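Local coordinates for protein 2-hydroxyethylphosphonate dioxygenase (Streptomyces viridochromogenes, PDB 4YAR) that catalyses the iron(II)-dependent, oxygen-consuming conversion of 2-hydroxyethylphosphonate to hydroxymethylphosphonate and formate in the biosynthesis of the antibiotic phosphinothricin tripeptide, at residues E368-D373 against F391-W396. The protein carries 1 engineered substitution. Residues are numbered along the deposited sequence; the frame is centred on the assembly and turned at random.
Sequences EWDGPD and FVRHRW
R395 reaches across to E368 and D370 with its guanidinium, giving each carboxylate a separate nitrogen. Both links are hydrogen-bonded salt bridges: R395 NH1 donates to E368 OE1 (3.1 Å, N-H...O 162°) on the anti side, and R395 NH2 to D370 OD2 (3.1 Å, 169°), nearly in line with that oxygen's C-O bond. Both oxygens sit at the guanidinium edge, close to its plane. A bend at chi3 (77°) turns NE of R395 back, and E368 OE1 also packs against R395 CD at 3.2 Å. Beneath the salt bridges, E368 and R395 form an antiparallel hydrogen-bonded pair, with E368 N to R395 O at 2.9 Å and R395 N to E368 O at 3.0 Å. W369 and H394 follow as a non-hydrogen-bonded pair, CA atoms 4.2 Å apart; the next link, D370 N to R393 O, is weak at 3.4 Å. On the face of W369 and H394, ND1 of H394 donates to V392 O, 2.8 Å away, while its NE2 bonds Y358 OH. R395 NE makes a salt bridge with D349 OD1. Three acids thus hold one guanidinium, probably favouring their ionised forms, and the E368 and D370 bridges join strands 365-371 and 394-397 by side chains as well as backbone.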
ATOM      1  N   GLU A 368       5.107 -18.684 -12.937  1.00 21.37           N
ATOM      2  CA  GLU A 368       5.788 -18.236 -14.167  1.00 21.20           C
ATOM      3  C   GLU A 368       5.692 -16.741 -14.368  1.00 19.78           C
ATOM      4  O   GLU A 368       4.634 -16.191 -14.067  1.00 21.07           O
ATOM      5  CB  GLU A 368       5.140 -18.884 -15.359  1.00 23.08           C
ATOM      6  CG  GLU A 368       5.209 -20.374 -15.280  1.00 25.24           C
ATOM      7  CD  GLU A 368       4.651 -20.978 -16.512  1.00 27.55           C
ATOM      8  OE1 GLU A 368       3.848 -20.261 -17.238  1.00 25.91           O
ATOM      9  OE2 GLU A 368       4.987 -22.184 -16.700  1.00 32.97           O
ATOM     10  N   TRP A 369       6.736 -16.163 -14.941  1.00 18.52           N
ATOM     11  CA  TRP A 369       6.723 -14.726 -15.284  1.00 19.25           C
ATOM     12  C   TRP A 369       7.540 -14.428 -16.558  1.00 21.87           C
ATOM     13  O   TRP A 369       8.362 -15.255 -17.003  1.00 24.64           O
ATOM     14  CB  TRP A 369       7.158 -13.865 -14.100  1.00 18.51           C
ATOM     15  CG  TRP A 369       8.574 -13.942 -13.686  1.00 19.69           C
ATOM     16  CD1 TRP A 369       9.569 -13.002 -13.947  1.00 18.80           C
ATOM     17  CD2 TRP A 369       9.158 -14.880 -12.803  1.00 19.96           C
ATOM     18  NE1 TRP A 369      10.723 -13.362 -13.364  1.00 19.76           N
ATOM     19  CE2 TRP A 369      10.506 -14.510 -12.638  1.00 21.09           C
ATOM     20  CE3 TRP A 369       8.670 -16.001 -12.115  1.00 20.02           C
ATOM     21  CZ2 TRP A 369      11.386 -15.231 -11.856  1.00 21.20           C
ATOM     22  CZ3 TRP A 369       9.544 -16.740 -11.389  1.00 20.29           C
ATOM     23  CH2 TRP A 369      10.912 -16.331 -11.242  1.00 21.05           C
ATOM     24  N   ASP A 370       7.357 -13.211 -17.061  1.00 21.22           N
ATOM     25  CA  ASP A 370       8.071 -12.745 -18.239  1.00 25.00           C
ATOM     26  C   ASP A 370       8.931 -11.564 -17.763  1.00 25.14           C
ATOM     27  O   ASP A 370       8.447 -10.552 -17.221  1.00 27.97           O
ATOM     28  CB  ASP A 370       7.063 -12.480 -19.355  1.00 29.57           C
ATOM     29  CG  ASP A 370       6.387 -13.753 -19.801  1.00 30.59           C
ATOM     30  OD1 ASP A 370       7.088 -14.642 -20.345  1.00 29.28           O
ATOM     31  OD2 ASP A 370       5.168 -13.897 -19.589  1.00 37.36           O
ATOM     32  N   GLY A 371      10.231 -11.782 -17.788  1.00 25.89           N
ATOM     33  CA  GLY A 371      11.152 -10.779 -17.266  1.00 27.02           C
ATOM     34  C   GLY A 371      12.170 -10.339 -18.282  1.00 28.46           C
ATOM     35  O   GLY A 371      12.127 -10.785 -19.422  1.00 26.58           O
ATOM     36  N   PRO A 372      13.146  -9.551 -17.836  1.00 29.94           N
ATOM     37  CA  PRO A 372      14.236  -9.065 -18.694  1.00 32.36           C
ATOM     38  C   PRO A 372      15.049 -10.130 -19.361  1.00 28.86           C
ATOM     39  O   PRO A 372      15.673  -9.869 -20.377  1.00 32.62           O
ATOM     40  CB  PRO A 372      15.138  -8.308 -17.726  1.00 33.67           C
ATOM     41  CG  PRO A 372      14.253  -7.931 -16.565  1.00 33.01           C
ATOM     42  CD  PRO A 372      13.218  -8.987 -16.470  1.00 31.23           C
ATOM     43  N   ASP A 373      15.069 -11.325 -18.807  1.00 28.67           N
ATOM     44  CA  ASP A 373      15.778 -12.421 -19.438  1.00 29.43           C
ATOM     45  C   ASP A 373      14.865 -13.412 -20.145  1.00 27.52           C
ATOM     46  O   ASP A 373      15.277 -14.547 -20.379  1.00 30.21           O
ATOM     47  CB  ASP A 373      16.628 -13.130 -18.379  1.00 37.16           C
ATOM     48  CG  ASP A 373      17.557 -12.146 -17.601  1.00 41.65           C
ATOM     49  OD1 ASP A 373      18.364 -11.453 -18.237  1.00 44.37           O
ATOM     50  OD2 ASP A 373      17.443 -12.026 -16.361  1.00 46.27           O
ATOM     51  N   PHE A 391       2.547  -4.384 -12.808  1.00 16.74           N
ATOM     52  CA  PHE A 391       2.422  -4.730 -14.217  1.00 16.79           C
ATOM     53  C   PHE A 391       3.301  -5.888 -14.695  1.00 18.58           C
ATOM     54  O   PHE A 391       3.536  -6.018 -15.900  1.00 17.49           O
ATOM     55  CB  PHE A 391       2.559  -3.472 -15.066  1.00 16.59           C
ATOM     56  CG  PHE A 391       1.399  -2.550 -14.907  1.00 16.76           C
ATOM     57  CD1 PHE A 391       0.184  -2.859 -15.476  1.00 18.22           C
ATOM     58  CD2 PHE A 391       1.479  -1.403 -14.116  1.00 17.71           C
ATOM     59  CE1 PHE A 391      -0.898  -2.042 -15.336  1.00 19.66           C
ATOM     60  CE2 PHE A 391       0.393  -0.599 -13.938  1.00 18.38           C
ATOM     61  CZ  PHE A 391      -0.810  -0.887 -14.571  1.00 18.45           C
ATOM     62  N   VAL A 392       3.819  -6.734 -13.760  1.00 17.28           N
ATOM     63  CA  VAL A 392       4.563  -7.901 -14.152  1.00 17.78           C
ATOM     64  C   VAL A 392       3.567  -9.003 -14.486  1.00 16.35           C
ATOM     65  O   VAL A 392       2.842  -9.455 -13.650  1.00 18.21           O
ATOM     66  CB  VAL A 392       5.520  -8.338 -13.035  1.00 18.14           C
ATOM     67  CG1 VAL A 392       6.114  -9.693 -13.296  1.00 20.72           C
ATOM     68  CG2 VAL A 392       6.496  -7.240 -12.781  1.00 17.55           C
ATOM     69  N   ARG A 393       3.651  -9.509 -15.718  1.00 18.96           N
ATOM     70  CA  ARG A 393       2.698 -10.514 -16.179  1.00 24.28           C
ATOM     71  C   ARG A 393       3.218 -11.879 -15.684  1.00 17.42           C
ATOM     72  O   ARG A 393       4.381 -12.188 -15.753  1.00 20.19           O
ATOM     73  CB  ARG A 393       2.521 -10.449 -17.714  1.00 27.90           C
ATOM     74  CG  ARG A 393       1.639 -11.492 -18.390  1.00 33.38           C
ATOM     75  CD  ARG A 393       2.096 -11.655 -19.850  1.00 39.94           C
ATOM     76  NE  ARG A 393       1.483 -10.657 -20.718  1.00 40.90           N
ATOM     77  CZ  ARG A 393       1.974 -10.252 -21.903  1.00 53.33           C
ATOM     78  NH1 ARG A 393       3.127 -10.740 -22.400  1.00 53.63           N
ATOM     79  NH2 ARG A 393       1.317  -9.328 -22.612  1.00 48.88           N
ATOM     80  N   HIS A 394       2.325 -12.604 -15.099  1.00 17.27           N
ATOM     81  CA  HIS A 394       2.660 -13.886 -14.418  1.00 18.80           C
ATOM     82  C   HIS A 394       1.439 -14.776 -14.346  1.00 18.06           C
ATOM     83  O   HIS A 394       0.288 -14.407 -14.689  1.00 18.50           O
ATOM     84  CB  HIS A 394       3.264 -13.616 -12.994  1.00 19.43           C
ATOM     85  CG  HIS A 394       2.309 -12.963 -12.040  1.00 17.78           C
ATOM     86  ND1 HIS A 394       1.934 -11.639 -12.125  1.00 17.67           N
ATOM     87  CD2 HIS A 394       1.638 -13.475 -10.980  1.00 16.23           C
ATOM     88  CE1 HIS A 394       1.102 -11.350 -11.146  1.00 16.99           C
ATOM     89  NE2 HIS A 394       0.898 -12.454 -10.441  1.00 18.98           N
ATOM     90  N   ARG A 395       1.687 -16.025 -13.974  1.00 20.70           N
ATOM     91  CA  ARG A 395       0.623 -16.993 -13.851  1.00 22.44           C
ATOM     92  C   ARG A 395       1.118 -18.111 -12.914  1.00 20.74           C
ATOM     93  O   ARG A 395       2.298 -18.266 -12.677  1.00 19.56           O
ATOM     94  CB  ARG A 395       0.263 -17.563 -15.230  1.00 25.29           C
ATOM     95  CG  ARG A 395       1.433 -18.256 -15.849  1.00 28.03           C
ATOM     96  CD  ARG A 395       1.179 -18.474 -17.324  1.00 31.38           C
ATOM     97  NE  ARG A 395       1.370 -17.233 -18.067  1.00 31.95           N
ATOM     98  CZ  ARG A 395       2.535 -16.691 -18.374  1.00 32.67           C
ATOM     99  NH1 ARG A 395       3.646 -17.303 -18.084  1.00 34.44           N
ATOM    100  NH2 ARG A 395       2.577 -15.522 -19.033  1.00 33.85           N
ATOM    101  N   TRP A 396       0.165 -18.812 -12.342  1.00 22.64           N
ATOM    102  CA  TRP A 396       0.429 -20.005 -11.486  1.00 21.68           C
ATOM    103  C   TRP A 396      -0.086 -21.278 -12.211  1.00 23.66           C
ATOM    104  O   TRP A 396      -1.194 -21.245 -12.782  1.00 23.48           O
ATOM    105  CB  TRP A 396      -0.251 -19.891 -10.159  1.00 24.11           C
ATOM    106  CG  TRP A 396       0.264 -18.853  -9.244  1.00 19.84           C
ATOM    107  CD1 TRP A 396      -0.208 -17.592  -9.138  1.00 24.31           C
ATOM    108  CD2 TRP A 396       1.316 -18.978  -8.265  1.00 22.54           C
ATOM    109  NE1 TRP A 396       0.513 -16.897  -8.172  1.00 23.78           N
ATOM    110  CE2 TRP A 396       1.450 -17.723  -7.626  1.00 22.63           C
ATOM    111  CE3 TRP A 396       2.183 -20.005  -7.880  1.00 20.47           C
ATOM    112  CZ2 TRP A 396       2.395 -17.497  -6.636  1.00 20.78           C
ATOM    113  CZ3 TRP A 396       3.119 -19.771  -6.924  1.00 21.67           C
ATOM    114  CH2 TRP A 396       3.199 -18.538  -6.266  1.00 21.66           C
TER